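Local coordinates for pantothenate kinase (Coxiella burnetii, PDB 3TQC), which catalyses the ATP-dependent phosphorylation of (R)-pantothenate to (R)-4'-phosphopantothenate, the first of five steps that lead to coenzyme A, at the interface of chains A and B. Sequence-based numbering; all coordinates share one arbitrary frame. Chains: chain A/B, Pantothenate kinase.

Contact 1: the interface of chains A and B. Residues chain A 68-69, 72, 321; chain B 73, 76, 80.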
loop_
_atom_site.group_PDB
_atom_site.type_symbol
_atom_site.label_atom_id
_atom_site.label_comp_id
_atom_site.label_asym_id
_atom_site.label_seq_id
_atom_site.Cartn_x
_atom_site.Cartn_y
_atom_site.Cartn_z
ATOM N N PHE A 68 -0.927 -17.860 8.597
ATOM C CA PHE A 68 0.324 -18.007 7.849
ATOM C C PHE A 68 0.992 -16.630 7.637
ATOM O O PHE A 68 2.187 -16.482 7.857
ATOM C CB PHE A 68 0.097 -18.684 6.483
ATOM C CG PHE A 68 -0.004 -20.200 6.521
ATOM C CD1 PHE A 68 1.104 -20.981 6.784
ATOM C CD2 PHE A 68 -1.188 -20.828 6.197
ATOM C CE1 PHE A 68 1.027 -22.397 6.771
ATOM C CE2 PHE A 68 -1.297 -22.212 6.197
ATOM C CZ PHE A 68 -0.175 -23.008 6.476
ATOM N N TYR A 69 0.210 -15.627 7.230
ATOM C CA TYR A 69 0.738 -14.262 7.007
ATOM C C TYR A 69 1.228 -13.595 8.293
ATOM O O TYR A 69 2.312 -12.985 8.326
ATOM C CB TYR A 69 -0.317 -13.359 6.361
ATOM C CG TYR A 69 -0.482 -13.574 4.882
ATOM C CD1 TYR A 69 -0.078 -12.600 3.959
ATOM C CD2 TYR A 69 -1.038 -14.752 4.392
ATOM C CE1 TYR A 69 -0.235 -12.803 2.573
ATOM C CE2 TYR A 69 -1.188 -14.972 3.017
ATOM C CZ TYR A 69 -0.790 -13.994 2.114
ATOM O OH TYR A 69 -0.937 -14.229 0.764
ATOM N N ALA A 72 4.334 -15.514 9.440
ATOM C CA ALA A 72 5.441 -15.141 8.573
ATOM C C ALA A 72 6.028 -13.766 8.971
ATOM O O ALA A 72 7.268 -13.604 9.063
ATOM C CB ALA A 72 5.000 -15.145 7.103
ATOM N N ILE A 321 1.300 -14.359 -4.586
ATOM C CA ILE A 321 2.571 -13.970 -4.007
ATOM C C ILE A 321 3.677 -14.896 -4.518
ATOM O O ILE A 321 4.859 -14.777 -4.148
ATOM C CB ILE A 321 2.503 -13.932 -2.464
ATOM C CG1 ILE A 321 2.079 -15.280 -1.865
ATOM C CG2 ILE A 321 1.513 -12.838 -2.014
ATOM C CD1 ILE A 321 2.394 -15.421 -0.374
ATOM O OXT ILE A 321 3.400 -15.786 -5.362
ATOM N N ARG B 73 8.848 -13.964 1.763
ATOM C CA ARG B 73 7.690 -13.980 0.863
ATOM C C ARG B 73 7.685 -15.291 0.080
ATOM O O ARG B 73 6.639 -15.898 -0.136
ATOM C CB ARG B 73 7.744 -12.771 -0.081
ATOM C CG ARG B 73 6.490 -12.437 -0.905
ATOM C CD ARG B 73 5.166 -12.575 -0.192
ATOM N NE ARG B 73 5.014 -11.809 1.041
ATOM C CZ ARG B 73 4.015 -10.969 1.312
ATOM N NH1 ARG B 73 3.063 -10.719 0.429
ATOM N NH2 ARG B 73 3.966 -10.358 2.486
ATOM N N LEU B 76 6.502 -17.930 2.485
ATOM C CA LEU B 76 5.064 -17.739 2.682
ATOM C C LEU B 76 4.262 -18.294 1.491
ATOM O O LEU B 76 3.264 -19.012 1.655
ATOM C CB LEU B 76 4.768 -16.252 2.885
ATOM C CG LEU B 76 3.298 -15.868 3.083
ATOM C CD1 LEU B 76 2.808 -16.515 4.377
ATOM C CD2 LEU B 76 3.089 -14.346 3.061
ATOM N N THR B 80 1.641 -21.252 2.033
ATOM C CA THR B 80 0.230 -20.937 1.778
ATOM C C THR B 80 -0.316 -21.649 0.564
ATOM O O THR B 80 -1.452 -22.086 0.581
ATOM C CB THR B 80 -0.018 -19.430 1.613
ATOM O OG1 THR B 80 0.823 -18.914 0.575
ATOM C CG2 THR B 80 0.270 -18.724 2.894
HETATM O O HOH W 1 -0.964 -16.694 -0.158
#

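Contact 2: the interface of chains A and B. Residues chain A 81, 88, 168-169; chain B 17, 320.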
loop_
_atom_site.group_PDB
_atom_site.type_symbol
_atom_site.label_atom_id
_atom_site.label_comp_id
_atom_site.label_asym_id
_atom_site.label_seq_id
_atom_site.Cartn_x
_atom_site.Cartn_y
_atom_site.Cartn_z
ATOM N N TYR A 81 15.273 -8.002 12.867
ATOM C CA TYR A 81 15.699 -7.277 14.069
ATOM C C TYR A 81 16.957 -7.876 14.698
ATOM O O TYR A 81 17.801 -7.141 15.244
ATOM C CB TYR A 81 14.576 -7.236 15.099
ATOM C CG TYR A 81 13.487 -6.237 14.754
ATOM C CD1 TYR A 81 12.999 -6.131 13.470
ATOM C CD2 TYR A 81 12.953 -5.403 15.715
ATOM C CE1 TYR A 81 12.015 -5.244 13.149
ATOM C CE2 TYR A 81 11.955 -4.494 15.385
ATOM C CZ TYR A 81 11.500 -4.432 14.091
ATOM O OH TYR A 81 10.514 -3.565 13.717
ATOM N N GLU A 88 13.992 -3.765 19.694
ATOM C CA GLU A 88 12.646 -3.248 19.766
ATOM C C GLU A 88 11.620 -4.347 19.474
ATOM O O GLU A 88 11.828 -5.181 18.600
ATOM C CB GLU A 88 12.491 -2.063 18.794
ATOM C CG GLU A 88 13.768 -1.154 18.722
ATOM C CD GLU A 88 13.452 0.318 18.578
ATOM O OE1 GLU A 88 14.419 1.094 18.431
ATOM O OE2 GLU A 88 12.241 0.699 18.609
ATOM N N LYS A 168 1.356 1.374 15.073
ATOM C CA LYS A 168 2.453 0.899 14.248
ATOM C C LYS A 168 3.806 1.452 14.674
ATOM O O LYS A 168 4.837 1.091 14.095
ATOM C CB LYS A 168 2.182 1.224 12.773
ATOM C CG LYS A 168 1.271 0.194 12.102
ATOM C CD LYS A 168 1.960 -1.152 11.958
ATOM C CE LYS A 168 1.209 -2.079 11.006
ATOM N NZ LYS A 168 1.894 -3.398 10.872
ATOM N N SER A 169 3.788 2.348 15.657
ATOM C CA SER A 169 4.992 2.873 16.287
ATOM C C SER A 169 5.268 2.138 17.583
ATOM O O SER A 169 6.264 2.408 18.246
ATOM C CB SER A 169 4.827 4.350 16.591
ATOM O OG SER A 169 4.493 5.072 15.424
ATOM N N LEU B 17 12.099 2.229 12.524
ATOM C CA LEU B 17 13.419 2.016 13.093
ATOM C C LEU B 17 14.315 3.021 12.413
ATOM O O LEU B 17 14.215 3.233 11.213
ATOM C CB LEU B 17 13.976 0.617 12.787
ATOM C CG LEU B 17 13.231 -0.593 13.311
ATOM C CD1 LEU B 17 13.953 -1.875 12.868
ATOM C CD2 LEU B 17 13.055 -0.525 14.830
ATOM N N LYS B 320 8.785 -0.217 11.187
ATOM C CA LYS B 320 8.753 -1.270 12.192
ATOM C C LYS B 320 7.792 -2.356 11.736
ATOM O O LYS B 320 6.761 -2.067 11.144
ATOM C CB LYS B 320 8.316 -0.729 13.533
ATOM C CG LYS B 320 9.217 0.354 14.081
ATOM C CD LYS B 320 8.668 0.902 15.385
ATOM C CE LYS B 320 9.593 1.939 16.004
ATOM N NZ LYS B 320 8.969 2.677 17.137
HETATM O O HOH W 2 5.341 0.260 11.600
HETATM O O HOH W 3 4.449 -2.902 9.887
#

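Contact 3: the interface of chains A and B. Residues chain A 17, 19, 318, 320-321; chain B 81, 84, 86, 88-89.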
loop_
_atom_site.group_PDB
_atom_site.type_symbol
_atom_site.label_atom_id
_atom_site.label_comp_id
_atom_site.label_asym_id
_atom_site.label_seq_id
_atom_site.Cartn_x
_atom_site.Cartn_y
_atom_site.Cartn_z
ATOM N N LEU A 17 -5.187 -15.364 -7.107
ATOM C CA LEU A 17 -5.620 -16.750 -7.001
ATOM C C LEU A 17 -7.133 -16.743 -6.835
ATOM O O LEU A 17 -7.694 -15.871 -6.175
ATOM C CB LEU A 17 -4.979 -17.444 -5.798
ATOM C CG LEU A 17 -3.469 -17.690 -5.858
ATOM C CD1 LEU A 17 -2.988 -18.488 -4.671
ATOM C CD2 LEU A 17 -3.078 -18.383 -7.148
ATOM N N PHE A 19 -10.684 -19.000 -5.989
ATOM C CA PHE A 19 -11.321 -20.199 -5.428
ATOM C C PHE A 19 -12.833 -20.106 -5.447
ATOM O O PHE A 19 -13.399 -19.134 -4.949
ATOM C CB PHE A 19 -10.938 -20.387 -3.960
ATOM C CG PHE A 19 -9.476 -20.297 -3.689
ATOM C CD1 PHE A 19 -8.711 -21.451 -3.551
ATOM C CD2 PHE A 19 -8.864 -19.069 -3.540
ATOM C CE1 PHE A 19 -7.359 -21.388 -3.280
ATOM C CE2 PHE A 19 -7.507 -18.996 -3.268
ATOM C CZ PHE A 19 -6.756 -20.168 -3.132
ATOM N N LEU A 318 -7.473 -14.051 -3.881
ATOM C CA LEU A 318 -6.313 -13.860 -3.019
ATOM C C LEU A 318 -5.137 -13.469 -3.886
ATOM O O LEU A 318 -4.780 -14.203 -4.812
ATOM C CB LEU A 318 -5.986 -15.141 -2.247
ATOM C CG LEU A 318 -4.691 -15.162 -1.431
ATOM C CD1 LEU A 318 -4.643 -14.036 -0.393
ATOM C CD2 LEU A 318 -4.546 -16.507 -0.738
ATOM N N LYS A 320 -1.797 -13.117 -5.669
ATOM C CA LYS A 320 -0.715 -14.073 -5.856
ATOM C C LYS A 320 0.515 -13.492 -5.220
ATOM O O LYS A 320 0.736 -12.270 -5.296
ATOM C CB LYS A 320 -0.421 -14.305 -7.327
ATOM C CG LYS A 320 -1.538 -14.985 -8.086
ATOM C CD LYS A 320 -1.206 -15.058 -9.563
ATOM C CE LYS A 320 -2.327 -15.681 -10.365
ATOM N NZ LYS A 320 -2.069 -15.554 -11.836
ATOM N N ILE A 321 1.300 -14.359 -4.586
ATOM C CA ILE A 321 2.571 -13.970 -4.007
ATOM C C ILE A 321 3.677 -14.896 -4.518
ATOM O O ILE A 321 4.859 -14.777 -4.148
ATOM C CB ILE A 321 2.503 -13.932 -2.464
ATOM C CG1 ILE A 321 2.079 -15.280 -1.865
ATOM C CG2 ILE A 321 1.513 -12.838 -2.014
ATOM C CD1 ILE A 321 2.394 -15.421 -0.374
ATOM O OXT ILE A 321 3.400 -15.786 -5.362
ATOM N N TYR B 81 0.481 -21.785 -0.490
ATOM C CA TYR B 81 0.012 -22.517 -1.673
ATOM C C TYR B 81 -0.138 -24.019 -1.396
ATOM O O TYR B 81 -1.049 -24.664 -1.918
ATOM C CB TYR B 81 0.934 -22.279 -2.866
ATOM C CG TYR B 81 0.748 -20.940 -3.520
ATOM C CD1 TYR B 81 0.712 -20.820 -4.893
ATOM C CD2 TYR B 81 0.581 -19.792 -2.769
ATOM C CE1 TYR B 81 0.540 -19.583 -5.494
ATOM C CE2 TYR B 81 0.422 -18.574 -3.356
ATOM C CZ TYR B 81 0.400 -18.465 -4.713
ATOM O OH TYR B 81 0.224 -17.224 -5.279
ATOM N N LEU B 84 -3.359 -23.975 0.519
ATOM C CA LEU B 84 -4.501 -23.652 -0.339
ATOM C C LEU B 84 -4.684 -24.652 -1.468
ATOM O O LEU B 84 -5.659 -24.562 -2.209
ATOM C CB LEU B 84 -4.361 -22.246 -0.922
ATOM C CG LEU B 84 -4.497 -21.132 0.103
ATOM C CD1 LEU B 84 -4.101 -19.810 -0.513
ATOM C CD2 LEU B 84 -5.914 -21.089 0.602
ATOM N N LYS B 86 -2.767 -24.993 -4.195
ATOM C CA LYS B 86 -2.595 -24.281 -5.466
ATOM C C LYS B 86 -1.230 -24.614 -6.055
ATOM O O LYS B 86 -0.225 -24.527 -5.364
ATOM C CB LYS B 86 -2.752 -22.771 -5.274
ATOM C CG LYS B 86 -4.205 -22.297 -5.102
ATOM C CD LYS B 86 -5.010 -22.437 -6.401
ATOM C CE LYS B 86 -6.454 -21.983 -6.266
ATOM N NZ LYS B 86 -7.224 -22.216 -7.532
ATOM N N GLU B 88 0.135 -23.078 -8.658
ATOM C CA GLU B 88 0.672 -21.955 -9.383
ATOM C C GLU B 88 2.011 -21.541 -8.786
ATOM O O GLU B 88 2.201 -21.593 -7.576
ATOM C CB GLU B 88 -0.297 -20.760 -9.377
ATOM C CG GLU B 88 -1.457 -20.876 -10.365
ATOM C CD GLU B 88 -2.783 -21.250 -9.721
ATOM O OE1 GLU B 88 -2.775 -21.935 -8.670
ATOM O OE2 GLU B 88 -3.838 -20.851 -10.282
ATOM N N PRO B 89 2.949 -21.128 -9.641
ATOM C CA PRO B 89 4.228 -20.702 -9.113
ATOM C C PRO B 89 4.146 -19.313 -8.509
ATOM O O PRO B 89 3.164 -18.594 -8.710
ATOM C CB PRO B 89 5.136 -20.696 -10.337
ATOM C CG PRO B 89 4.240 -20.583 -11.507
ATOM C CD PRO B 89 2.859 -20.978 -11.100
HETATM O O HOH W 4 1.893 -16.688 -7.243
#

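Contact 4: the interface of chains A and B. Residues chain A 80, 83-84; chain B 17, 24, 65, 68-69, 318.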
loop_
_atom_site.group_PDB
_atom_site.type_symbol
_atom_site.label_atom_id
_atom_site.label_comp_id
_atom_site.label_asym_id
_atom_site.label_seq_id
_atom_site.Cartn_x
_atom_site.Cartn_y
_atom_site.Cartn_z
ATOM N N THR A 80 14.942 -10.171 11.070
ATOM C CA THR A 80 15.511 -8.889 10.626
ATOM C C THR A 80 16.037 -8.054 11.780
ATOM O O THR A 80 17.116 -7.478 11.689
ATOM C CB THR A 80 14.513 -8.065 9.816
ATOM O OG1 THR A 80 13.303 -7.895 10.572
ATOM C CG2 THR A 80 14.211 -8.777 8.523
ATOM N N PHE A 83 19.247 -9.398 12.826
ATOM C CA PHE A 83 20.228 -8.937 11.857
ATOM C C PHE A 83 20.571 -7.474 12.071
ATOM O O PHE A 83 21.733 -7.132 12.136
ATOM C CB PHE A 83 19.738 -9.124 10.426
ATOM C CG PHE A 83 20.664 -8.545 9.400
ATOM C CD1 PHE A 83 21.905 -9.118 9.172
ATOM C CD2 PHE A 83 20.296 -7.419 8.674
ATOM C CE1 PHE A 83 22.766 -8.597 8.231
ATOM C CE2 PHE A 83 21.141 -6.885 7.724
ATOM C CZ PHE A 83 22.382 -7.470 7.496
ATOM N N LEU A 84 19.551 -6.627 12.187
ATOM C CA LEU A 84 19.766 -5.189 12.354
ATOM C C LEU A 84 20.175 -4.800 13.769
ATOM O O LEU A 84 20.413 -3.639 14.022
ATOM C CB LEU A 84 18.517 -4.391 11.948
ATOM C CG LEU A 84 18.133 -4.451 10.474
ATOM C CD1 LEU A 84 16.698 -4.039 10.282
ATOM C CD2 LEU A 84 19.058 -3.590 9.652
ATOM N N LEU B 17 12.099 2.229 12.524
ATOM C CA LEU B 17 13.419 2.016 13.093
ATOM C C LEU B 17 14.315 3.021 12.413
ATOM O O LEU B 17 14.215 3.233 11.213
ATOM C CB LEU B 17 13.976 0.617 12.787
ATOM C CG LEU B 17 13.231 -0.593 13.311
ATOM C CD1 LEU B 17 13.953 -1.875 12.868
ATOM C CD2 LEU B 17 13.055 -0.525 14.830
ATOM N N TRP B 24 23.761 1.381 11.500
ATOM C CA TRP B 24 23.615 0.550 10.309
ATOM C C TRP B 24 24.763 -0.456 10.165
ATOM O O TRP B 24 24.539 -1.585 9.716
ATOM C CB TRP B 24 23.515 1.420 9.052
ATOM C CG TRP B 24 23.157 0.631 7.851
ATOM C CD1 TRP B 24 23.986 0.262 6.837
ATOM C CD2 TRP B 24 21.876 0.064 7.553
ATOM N NE1 TRP B 24 23.292 -0.477 5.914
ATOM C CE2 TRP B 24 22.000 -0.628 6.340
ATOM C CE3 TRP B 24 20.644 0.061 8.207
ATOM C CZ2 TRP B 24 20.941 -1.303 5.760
ATOM C CZ3 TRP B 24 19.589 -0.598 7.626
ATOM C CH2 TRP B 24 19.739 -1.271 6.414
ATOM N N LEU B 65 19.321 -7.243 4.104
ATOM C CA LEU B 65 18.057 -6.953 4.785
ATOM C C LEU B 65 16.923 -7.270 3.830
ATOM O O LEU B 65 16.018 -8.007 4.158
ATOM C CB LEU B 65 17.981 -5.494 5.248
ATOM C CG LEU B 65 16.628 -5.035 5.838
ATOM C CD1 LEU B 65 16.384 -5.663 7.189
ATOM C CD2 LEU B 65 16.538 -3.532 5.943
ATOM N N PHE B 68 16.029 -10.850 3.316
ATOM C CA PHE B 68 15.124 -11.421 4.332
ATOM C C PHE B 68 13.676 -11.313 3.878
ATOM O O PHE B 68 12.901 -12.266 4.013
ATOM C CB PHE B 68 15.247 -10.739 5.693
ATOM C CG PHE B 68 16.436 -11.166 6.494
ATOM C CD1 PHE B 68 16.454 -12.386 7.115
ATOM C CD2 PHE B 68 17.528 -10.320 6.643
ATOM C CE1 PHE B 68 17.562 -12.780 7.856
ATOM C CE2 PHE B 68 18.612 -10.695 7.380
ATOM C CZ PHE B 68 18.637 -11.928 7.988
ATOM N N TYR B 69 13.315 -10.151 3.349
ATOM C CA TYR B 69 11.937 -9.909 2.922
ATOM C C TYR B 69 11.570 -10.773 1.738
ATOM O O TYR B 69 10.495 -11.345 1.710
ATOM C CB TYR B 69 11.695 -8.434 2.565
ATOM C CG TYR B 69 11.505 -7.555 3.767
ATOM C CD1 TYR B 69 10.254 -7.067 4.105
ATOM C CD2 TYR B 69 12.585 -7.206 4.577
ATOM C CE1 TYR B 69 10.078 -6.254 5.227
ATOM C CE2 TYR B 69 12.419 -6.392 5.693
ATOM C CZ TYR B 69 11.159 -5.933 6.019
ATOM O OH TYR B 69 10.989 -5.133 7.134
ATOM N N LEU B 318 13.526 2.490 8.655
ATOM C CA LEU B 318 12.911 1.253 8.214
ATOM C C LEU B 318 11.635 1.082 9.019
ATOM O O LEU B 318 11.656 1.129 10.262
ATOM C CB LEU B 318 13.870 0.067 8.432
ATOM C CG LEU B 318 13.363 -1.355 8.130
ATOM C CD1 LEU B 318 12.984 -1.564 6.674
ATOM C CD2 LEU B 318 14.433 -2.353 8.526
HETATM O O HOH W 5 12.712 -5.494 9.229
#

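Contact 1: the interface of chains A and B
B:Leu76, where helix 52-84 of each chain packs on its twin across the two-fold interface, has more surface hidden than any other residue of this patch (72 Å²) and spends its two methyls on different targets in chain A. CD2 lies over one face of the A:Tyr69 ring, 3.8 Å from the ring centroid and displaced toward the CD1-CE1 rim, a CH-pi contact between side chains that cross at about a right angle. CD1 is aimed instead at the helix backbone, 3.5 Å from A:Phe68 O, and rests 3.8 Å from the methyl CB of A:Ala72. CG is anti to the backbone N (chi1 179°), which carries the fork away from its own helix and toward the partner's helix. Alongside comes the C-terminal residue, A:Ile321, with CD1 3.6 Å from B:Leu76 CG. The same isoleucine puts CB 3.8 Å from the B:Arg73 methylene CD. The arginine chain folds at chi2 and chi3, bringing a face of its guanidinium over CD2 of B:Leu76 in its own chain and walling in the leucine further. B:Thr80, one turn along, slides its methyl CG2 past A:Phe68 CB in the opposite direction. Its hydroxyl OG1 donates to B:Leu76 O over 2.7 Å, tilted 34° from the carbonyl plane, which fixes the methyl toward chain A. The two chains are also joined through water 1, 2.6 Å from the A:Tyr69 phenol OH and 2.9 Å from B:Thr80 OG1.

Contact 2: the interface of chains A and B
B:Lys320, next to last in this prokaryotic-type pantothenate kinase, runs along chain A from the phenol of A:Tyr81 to the backbone carbonyls of A:Lys168, which ends helix 157-168, and A:Ser169 just after it. Its CB packs 3.6 Å from A:Tyr81 OH, and CG is still near the same oxygen. Beyond CG the chain is extended. CD therefore comes about equally close to both backbone oxygens, while CE passes 3.9 Å from the carboxylate OE2 of A:Glu88. At the tip, NZ donates to A:Ser169 O over 2.9 Å. The amine stands above the carbonyl plane, 37° out of it, with a C=O...N angle of 124°. A:Glu88 OE2 is 4.1 Å from the NZ of B:Lys320, too far for direct pairing, but the opposite charge and the nearby helix end would probably favour a charged amine here. The backbone O of B:Lys320 adds two bridges: water 2 leads to A:Lys168 O, and water 3, 2.8 Å from the side-chain amine NZ of A:Lys168, leads to that side chain. Beside the lysine, B:Leu17 parts its methyls: CD1 covers one face of the A:Tyr81 ring, offset toward the rim with CZ 3.7 Å away, and CD2 lies 3.9 Å from A:Glu88 CD.

Contact 3: the interface of chains A and B
The phenol oxygen OH of B:Tyr81 meets the backbone amide of A:Ile321 directly and a water that also touches that residue's carboxylate. The backbone N of A:Ile321 donates to it over 3.1 Å, with 154° at the hydrogen, and water 4 lies 2.6 Å from the same OH. Because the oxygen accepts from the amide, its own hydrogen may well point to the water. Water 4 in turn touches the terminal carboxylate OXT of A:Ile321 at 2.6 Å and B:Pro89 O at 2.7 Å, tying the chain end to the partner's loop. Over one face of the B:Tyr81 ring lies A:Leu17 CD1, 3.8 Å from the centroid and shifted toward CZ. The other methyl, CD2, slides along the B:Glu88 carboxylate. The glutamate chain is bent at chi2 (103°); its OE2 is 5.8 Å from A:Lys320 NZ, so opposite charges are near without pairing. Further along, B:Leu84 meets A:Phe19 at about a right angle, its CD1 3.7 Å from the ring atom CZ. The same methyl is pressed to 3.3 Å from A:Leu318 CD2, tighter than usual packing. The methylene CG of B:Lys86 packs against the A:Phe19 ring too. In the fold, strands 16-20 and 313-319 of chain A, with the C-terminal tail, receive the last turn of helix 52-84 of chain B and the loop leading from it toward strand 93-98.

Contact 4: the interface of chains A and B
The last turn of helix 52-84 in chain A meets the earlier part of the same helix in chain B, and A:Leu84, hiding 56 Å², packs against helix 52-84, helix 21-25 and strand 313-319 of chain B. Its CD1 lies 3.5 Å from B:Leu65 CD1, the two side chains crossing at about a right angle, and is also packed close to B:Leu318 CD2. The other methyl, CD2, turns to the indole of B:Trp24, 3.7 Å from CZ3 of the six-membered ring. The neighbouring A:Phe83 has CG anti to its backbone N (chi1 175°) and meets B:Phe68, while A:Leu84 meets B:Leu65, B:Trp24 and B:Leu318. B:Phe68 CE2 points at the root of the A:Phe83 ring, 3.6 Å from CG, with CB almost as near, and the side chains pass obliquely. B:Leu65 CA, of the same helix as B:Phe68, lies at the edge of the B:Phe68 ring, in its plane, and may help to hold it. A:Thr80, one turn before A:Leu84, lays its methyl CG2 beside B:Phe68 CB and places CB 4.0 Å from B:Leu65 CD1. Its hydroxyl OG1 faces water 5 at 2.8 Å, and the water continues across to the phenol OH of B:Tyr69 at 2.7 Å.

All four contacts belong to one two-fold interface in which helix 52-84 recurs from both chains. Contacts 1 and 3, their C-alpha centres about 11 Å apart, share A:Ile321; contact 2 and contact 4, with centres about 10 Å apart, share B:Leu17. Contact 2 and contact 3, their centres some 30 Å apart, repeat several residue pairs with the chains exchanged, such as Leu17 with Tyr81, as contact 1 and contact 4 partly do. The paired helices thus form the middle, flanked by each C-terminal tail with strand 16-20. Such a two-fold symmetric surface suggests a genuine dimer, although the structure alone does not prove it.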